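Local structure of serine acetyltransferase (3F1X) at residues R50-F54 / I157-N162; T277-I282 / R293-R297. The protein probably transfers an acetyl group from acetyl-CoA to serine, a step in amino-acid biosynthesis. Residues are numbered along the deposited sequence.

Serine acetyltransferases join a helical N-terminal domain to a left-handed parallel beta-helix, and the two contacts sample one part each. Contact 1 comes first along the chain and pairs the end of helix 39-53 with helix 155-171, across 102 intervening residues that are mostly helical. Contact 2 opens only after contact 1 has closed and joins neighbouring turns of the beta-helix, strands 277-278 and 293-294, near the C-terminus. Their centres lie 31 Å apart and their nearest atoms about 17 Å, and they share no helix or strand. Tertiary packing between distant helices thus contrasts with local stacking of coils, yet both contacts also touch the second subunit of the six-chain assembly.

Contact 1. Residues R50-F54 / I157-N162; sequences RAIIF and IRAISN
Two weak hydrogen bonds converge on N162 OD1 (N162 chi1 m), from R50 NH1 (2.8 Å) and R50 NH2 (3.1 Å). R50 reaches across with chi1 m, chi2 and chi3 both t and chi4 -65°; its NE forms a salt bridge with E47, while N162 ND2 bonds to I181 O. A water joins R50 to S161, accepting from R50 NH2 at 2.8 Å and donating to S161 OG at 3.1 Å. S161, chi1 m, turns its hydroxyl back on its own helix, OG to I157 O 2.6 Å. The principle is a buried arginine bridging two helices of the helical domain, 39-53 and 155-171, whose closest CA atoms here, R50 and S161, are 7.7 Å apart. R158 CB covers one guanidinium face, 4.0 Å from R50 NH2. Beyond it F54, where the first helix leaves helical phi/psi (-118/75), packs with chi1 m: its CZ lies 4.4 Å from I157 CG2, and its ring edge meets S161, CE2 to OG 4.1 Å. F54 also touches Y23 of the second subunit.

Contact 2. Residues T277-I282 / R293-R297; sequences TVGGNI and RIVQR
Successive coils of the left-handed parallel beta-helix characteristic of this family stack here in parallel register, T277 beside R293 (CA-CA 4.8 Å) and V278 beside I294 (5.3 Å). I294 bonds through both its N and its O to the residues flanking V278, the usual parallel pattern: I294 N donates to T277 O at 3.1 Å, and G279 N donates to I294 O at 2.7 Å. A CA-H...O contact, R293 CA to T277 O at 3.4 Å, reinforces the first.

Side chains alternate between the sheet faces. On one, T277 (chi1 m) lies over a face of the R293 guanidinium, OG1 to NH2 4.2 Å; R293 is extended through chi1 and chi2, both t, before chi3 turns to m. On the other, V278 and I294 both have chi1 t and meet CG2 to CG2 at 4.2 Å. Past the strands, at G279 a CB would clash with I294 O, and N281 turns the corner at phi/psi 61/27. I282 then points toward 293-297: with chi1 p and chi2 t, its CD1 lies 4.0 Å from I294 CG2, while its CG2 rests 3.4 Å from CB of Q296, whose chi1 and chi2 are t. Q296 also packs on N281 of the second subunit and on Q296 of the third. Between the coils a water donates to G280 O at 2.8 Å and accepts from Q296 N at 2.9 Å.

Contact 1. Residues R50-F54 / I157-N162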
ATOM      1  N   ARG A  50      -7.306   4.595  20.717  1.00 16.37           N
ATOM      2  CA  ARG A  50      -8.362   3.594  20.921  1.00 17.21           C
ATOM      3  C   ARG A  50      -7.791   2.258  21.367  1.00 16.69           C
ATOM      4  O   ARG A  50      -8.359   1.586  22.226  1.00 16.31           O
ATOM      5  CB  ARG A  50      -9.134   3.302  19.626  1.00 19.58           C
ATOM      6  CG  ARG A  50      -9.851   4.455  18.959  1.00 25.32           C
ATOM      7  CD  ARG A  50     -10.758   3.887  17.864  1.00 26.29           C
ATOM      8  NE  ARG A  50     -11.111   4.867  16.839  1.00 31.40           N
ATOM      9  CZ  ARG A  50     -11.840   5.956  17.051  1.00 30.28           C
ATOM     10  NH1 ARG A  50     -12.103   6.776  16.042  1.00 31.71           N
ATOM     11  NH2 ARG A  50     -12.303   6.226  18.263  1.00 29.15           N
ATOM     12  N   ALA A  51      -6.691   1.864  20.731  1.00 15.69           N
ATOM     13  CA  ALA A  51      -6.043   0.593  21.013  1.00 16.52           C
ATOM     14  C   ALA A  51      -5.405   0.571  22.386  1.00 16.19           C
ATOM     15  O   ALA A  51      -5.201  -0.493  22.961  1.00 16.85           O
ATOM     16  CB  ALA A  51      -4.995   0.296  19.949  1.00 18.25           C
ATOM     17  N   ILE A  52      -5.066   1.747  22.893  1.00 15.58           N
ATOM     18  CA  ILE A  52      -4.462   1.859  24.210  1.00 17.00           C
ATOM     19  C   ILE A  52      -5.557   1.953  25.276  1.00 17.92           C
ATOM     20  O   ILE A  52      -5.425   1.404  26.366  1.00 17.95           O
ATOM     21  CB  ILE A  52      -3.566   3.111  24.299  1.00 14.98           C
ATOM     22  CG1 ILE A  52      -2.370   2.956  23.368  1.00 15.62           C
ATOM     23  CG2 ILE A  52      -3.108   3.320  25.729  1.00 15.25           C
ATOM     24  CD1 ILE A  52      -1.609   4.244  23.114  1.00 12.34           C
ATOM     25  N   ILE A  53      -6.632   2.660  24.953  1.00 19.11           N
ATOM     26  CA  ILE A  53      -7.744   2.815  25.887  1.00 18.98           C
ATOM     27  C   ILE A  53      -8.511   1.498  26.036  1.00 19.14           C
ATOM     28  O   ILE A  53      -8.928   1.134  27.132  1.00 18.74           O
ATOM     29  CB  ILE A  53      -8.704   3.925  25.410  1.00 16.95           C
ATOM     30  CG1 ILE A  53      -8.010   5.282  25.531  1.00 14.75           C
ATOM     31  CG2 ILE A  53     -10.021   3.865  26.205  1.00 17.10           C
ATOM     32  CD1 ILE A  53      -8.688   6.417  24.756  1.00 12.77           C
ATOM     33  N   PHE A  54      -8.701   0.791  24.930  1.00 20.04           N
ATOM     34  CA  PHE A  54      -9.406  -0.495  24.940  1.00 19.86           C
ATOM     35  C   PHE A  54      -8.426  -1.558  24.462  1.00 20.68           C
ATOM     36  O   PHE A  54      -8.515  -2.034  23.334  1.00 20.99           O
ATOM     37  CB  PHE A  54     -10.603  -0.444  23.990  1.00 20.59           C
ATOM     38  CG  PHE A  54     -11.582   0.645  24.305  1.00 20.23           C
ATOM     39  CD1 PHE A  54     -12.369   0.580  25.454  1.00 18.74           C
ATOM     40  CD2 PHE A  54     -11.723   1.732  23.450  1.00 20.57           C
ATOM     41  CE1 PHE A  54     -13.290   1.593  25.747  1.00 21.15           C
ATOM     42  CE2 PHE A  54     -12.640   2.757  23.728  1.00 22.22           C
ATOM     43  CZ  PHE A  54     -13.422   2.684  24.876  1.00 21.84           C
ATOM     44  N   ILE A 157     -19.583   5.369  20.279  1.00 23.21           N
ATOM     45  CA  ILE A 157     -18.406   5.252  21.130  1.00 23.47           C
ATOM     46  C   ILE A 157     -17.187   5.866  20.459  1.00 22.72           C
ATOM     47  O   ILE A 157     -16.344   6.459  21.122  1.00 21.54           O
ATOM     48  CB  ILE A 157     -18.093   3.786  21.476  1.00 25.56           C
ATOM     49  CG1 ILE A 157     -19.261   3.183  22.247  1.00 25.12           C
ATOM     50  CG2 ILE A 157     -16.831   3.709  22.343  1.00 24.93           C
ATOM     51  CD1 ILE A 157     -19.514   3.844  23.587  1.00 27.51           C
ATOM     52  N   ARG A 158     -17.109   5.725  19.140  1.00 20.73           N
ATOM     53  CA  ARG A 158     -16.001   6.274  18.376  1.00 18.48           C
ATOM     54  C   ARG A 158     -16.035   7.794  18.403  1.00 16.55           C
ATOM     55  O   ARG A 158     -15.007   8.439  18.599  1.00 15.16           O
ATOM     56  CB  ARG A 158     -16.058   5.765  16.929  1.00 19.63           C
ATOM     57  CG  ARG A 158     -15.765   4.284  16.825  1.00 25.95           C
ATOM     58  CD  ARG A 158     -15.975   3.729  15.425  1.00 30.36           C
ATOM     59  NE  ARG A 158     -15.684   2.296  15.375  1.00 34.95           N
ATOM     60  CZ  ARG A 158     -15.785   1.547  14.280  1.00 37.64           C
ATOM     61  NH1 ARG A 158     -15.499   0.250  14.326  1.00 37.32           N
ATOM     62  NH2 ARG A 158     -16.175   2.097  13.137  1.00 37.75           N
ATOM     63  N   ALA A 159     -17.223   8.367  18.210  1.00 15.64           N
ATOM     64  CA  ALA A 159     -17.372   9.822  18.226  1.00 15.41           C
ATOM     65  C   ALA A 159     -17.081  10.368  19.622  1.00 16.17           C
ATOM     66  O   ALA A 159     -16.357  11.348  19.773  1.00 17.38           O
ATOM     67  CB  ALA A 159     -18.786  10.211  17.796  1.00 15.53           C
ATOM     68  N   ILE A 160     -17.647   9.727  20.640  1.00 15.86           N
ATOM     69  CA  ILE A 160     -17.443  10.164  22.018  1.00 17.59           C
ATOM     70  C   ILE A 160     -15.969  10.021  22.411  1.00 18.62           C
ATOM     71  O   ILE A 160     -15.419  10.871  23.112  1.00 17.02           O
ATOM     72  CB  ILE A 160     -18.349   9.359  22.987  1.00 17.96           C
ATOM     73  CG1 ILE A 160     -19.813   9.679  22.692  1.00 17.40           C
ATOM     74  CG2 ILE A 160     -18.035   9.709  24.447  1.00 18.47           C
ATOM     75  CD1 ILE A 160     -20.792   8.762  23.381  1.00 17.29           C
ATOM     76  N   SER A 161     -15.328   8.952  21.952  1.00 17.77           N
ATOM     77  CA  SER A 161     -13.915   8.746  22.241  1.00 17.55           C
ATOM     78  C   SER A 161     -13.105   9.871  21.613  1.00 17.00           C
ATOM     79  O   SER A 161     -12.269  10.482  22.278  1.00 15.11           O
ATOM     80  CB  SER A 161     -13.439   7.405  21.682  1.00 16.92           C
ATOM     81  OG  SER A 161     -14.069   6.332  22.344  1.00 26.00           O
ATOM     82  N   ASN A 162     -13.360  10.148  20.331  1.00 15.86           N
ATOM     83  CA  ASN A 162     -12.644  11.212  19.624  1.00 15.45           C
ATOM     84  C   ASN A 162     -12.856  12.541  20.355  1.00 15.88           C
ATOM     85  O   ASN A 162     -11.921  13.327  20.528  1.00 13.68           O
ATOM     86  CB  ASN A 162     -13.138  11.346  18.171  1.00 15.02           C
ATOM     87  CG  ASN A 162     -12.440  10.384  17.209  1.00 16.40           C
ATOM     88  OD1 ASN A 162     -12.310   9.192  17.485  1.00 20.34           O
ATOM     89  ND2 ASN A 162     -12.007  10.904  16.061  1.00 18.87           N
TER
HETATM   90  O   HOH W   1     -13.104   4.352  20.126  1.00 30.98           O

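Contact 2. Residues T277-I282 / R293-R297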
ATOM      1  N   THR A 277     -37.564  15.006  29.739  1.00 23.33           N
ATOM      2  CA  THR A 277     -37.575  14.327  28.453  1.00 22.57           C
ATOM      3  C   THR A 277     -38.047  15.294  27.369  1.00 22.77           C
ATOM      4  O   THR A 277     -39.082  15.953  27.516  1.00 22.52           O
ATOM      5  CB  THR A 277     -38.517  13.109  28.483  1.00 23.68           C
ATOM      6  OG1 THR A 277     -38.021  12.147  29.422  1.00 25.35           O
ATOM      7  CG2 THR A 277     -38.607  12.461  27.104  1.00 27.49           C
ATOM      8  N   VAL A 278     -37.271  15.386  26.290  1.00 21.89           N
ATOM      9  CA  VAL A 278     -37.600  16.265  25.173  1.00 20.50           C
ATOM     10  C   VAL A 278     -37.982  15.401  23.984  1.00 20.24           C
ATOM     11  O   VAL A 278     -37.147  14.674  23.431  1.00 19.17           O
ATOM     12  CB  VAL A 278     -36.394  17.167  24.775  1.00 19.97           C
ATOM     13  CG1 VAL A 278     -36.742  18.006  23.541  1.00 19.53           C
ATOM     14  CG2 VAL A 278     -36.017  18.085  25.933  1.00 21.61           C
ATOM     15  N   GLY A 279     -39.252  15.476  23.600  1.00 20.16           N
ATOM     16  CA  GLY A 279     -39.731  14.698  22.474  1.00 20.35           C
ATOM     17  C   GLY A 279     -39.020  15.077  21.185  1.00 19.64           C
ATOM     18  O   GLY A 279     -38.347  16.101  21.121  1.00 18.62           O
ATOM     19  N   GLY A 280     -39.184  14.265  20.147  1.00 19.79           N
ATOM     20  CA  GLY A 280     -38.520  14.566  18.893  1.00 18.44           C
ATOM     21  C   GLY A 280     -39.225  15.555  17.991  1.00 17.61           C
ATOM     22  O   GLY A 280     -40.387  15.909  18.212  1.00 17.56           O
ATOM     23  N   ASN A 281     -38.500  16.020  16.982  1.00 16.35           N
ATOM     24  CA  ASN A 281     -39.033  16.938  15.978  1.00 18.19           C
ATOM     25  C   ASN A 281     -39.542  18.280  16.481  1.00 18.83           C
ATOM     26  O   ASN A 281     -40.412  18.881  15.856  1.00 19.99           O
ATOM     27  CB  ASN A 281     -40.148  16.245  15.202  1.00 16.78           C
ATOM     28  CG  ASN A 281     -39.674  14.971  14.536  1.00 20.72           C
ATOM     29  OD1 ASN A 281     -38.939  15.009  13.548  1.00 22.44           O
ATOM     30  ND2 ASN A 281     -40.071  13.835  15.089  1.00 17.08           N
ATOM     31  N   ILE A 282     -39.012  18.757  17.600  1.00 19.06           N
ATOM     32  CA  ILE A 282     -39.455  20.044  18.115  1.00 19.49           C
ATOM     33  C   ILE A 282     -38.338  21.070  18.277  1.00 17.87           C
ATOM     34  O   ILE A 282     -37.195  20.741  18.599  1.00 16.07           O
ATOM     35  CB  ILE A 282     -40.196  19.893  19.464  1.00 20.19           C
ATOM     36  CG1 ILE A 282     -39.321  19.176  20.479  1.00 18.45           C
ATOM     37  CG2 ILE A 282     -41.498  19.140  19.262  1.00 19.06           C
ATOM     38  CD1 ILE A 282     -39.931  19.156  21.869  1.00 22.46           C
ATOM     39  N   ARG A 293     -42.026  16.562  30.615  1.00 31.29           N
ATOM     40  CA  ARG A 293     -41.956  16.030  29.264  1.00 34.14           C
ATOM     41  C   ARG A 293     -42.580  17.035  28.306  1.00 33.09           C
ATOM     42  O   ARG A 293     -43.655  17.577  28.577  1.00 33.99           O
ATOM     43  CB  ARG A 293     -42.693  14.691  29.174  1.00 37.51           C
ATOM     44  CG  ARG A 293     -42.705  14.094  27.771  1.00 43.16           C
ATOM     45  CD  ARG A 293     -43.538  12.818  27.679  1.00 46.59           C
ATOM     46  NE  ARG A 293     -42.765  11.603  27.943  1.00 51.15           N
ATOM     47  CZ  ARG A 293     -42.335  11.220  29.142  1.00 52.36           C
ATOM     48  NH1 ARG A 293     -42.596  11.953  30.217  1.00 53.78           N
ATOM     49  NH2 ARG A 293     -41.650  10.089  29.263  1.00 53.10           N
ATOM     50  N   ILE A 294     -41.894  17.298  27.199  1.00 31.35           N
ATOM     51  CA  ILE A 294     -42.390  18.233  26.197  1.00 30.50           C
ATOM     52  C   ILE A 294     -42.405  17.535  24.843  1.00 29.66           C
ATOM     53  O   ILE A 294     -41.387  17.005  24.391  1.00 27.47           O
ATOM     54  CB  ILE A 294     -41.515  19.510  26.141  1.00 30.81           C
ATOM     55  CG1 ILE A 294     -42.054  20.473  25.078  1.00 32.28           C
ATOM     56  CG2 ILE A 294     -40.074  19.151  25.854  1.00 30.59           C
ATOM     57  CD1 ILE A 294     -41.404  21.843  25.110  1.00 31.68           C
ATOM     58  N   VAL A 295     -43.573  17.520  24.208  1.00 29.50           N
ATOM     59  CA  VAL A 295     -43.734  16.861  22.917  1.00 30.03           C
ATOM     60  C   VAL A 295     -44.395  17.756  21.875  1.00 30.95           C
ATOM     61  O   VAL A 295     -45.051  18.743  22.211  1.00 29.84           O
ATOM     62  CB  VAL A 295     -44.580  15.575  23.054  1.00 30.71           C
ATOM     63  CG1 VAL A 295     -43.864  14.577  23.946  1.00 30.72           C
ATOM     64  CG2 VAL A 295     -45.950  15.910  23.623  1.00 30.47           C
ATOM     65  N   GLN A 296     -44.220  17.393  20.609  1.00 30.63           N
ATOM     66  CA  GLN A 296     -44.790  18.147  19.503  1.00 32.36           C
ATOM     67  C   GLN A 296     -46.318  18.166  19.572  1.00 34.39           C
ATOM     68  O   GLN A 296     -46.942  17.200  20.012  1.00 31.01           O
ATOM     69  CB  GLN A 296     -44.346  17.531  18.171  1.00 30.83           C
ATOM     70  CG  GLN A 296     -44.708  18.348  16.941  1.00 28.44           C
ATOM     71  CD  GLN A 296     -44.294  17.666  15.646  1.00 29.14           C
ATOM     72  OE1 GLN A 296     -43.486  18.195  14.875  1.00 27.84           O
ATOM     73  NE2 GLN A 296     -44.845  16.486  15.404  1.00 22.63           N
ATOM     74  N   ARG A 297     -46.912  19.270  19.126  1.00 38.94           N
ATOM     75  CA  ARG A 297     -48.363  19.415  19.118  1.00 44.19           C
ATOM     76  C   ARG A 297     -48.935  18.347  18.187  1.00 46.25           C
ATOM     77  O   ARG A 297     -48.259  17.898  17.256  1.00 45.30           O
ATOM     78  CB  ARG A 297     -48.739  20.816  18.627  1.00 47.22           C
ATOM     79  CG  ARG A 297     -50.014  21.366  19.244  1.00 52.36           C
ATOM     80  CD  ARG A 297     -50.201  22.846  18.925  1.00 56.69           C
ATOM     81  NE  ARG A 297     -51.321  23.419  19.670  1.00 60.85           N
ATOM     82  CZ  ARG A 297     -52.592  23.059  19.510  1.00 62.41           C
ATOM     83  NH1 ARG A 297     -52.916  22.127  18.624  1.00 62.89           N
ATOM     84  NH2 ARG A 297     -53.539  23.616  20.253  1.00 64.17           N
TER
HETATM   85  O   HOH W   2     -42.216  15.295  20.224  1.00 20.51           O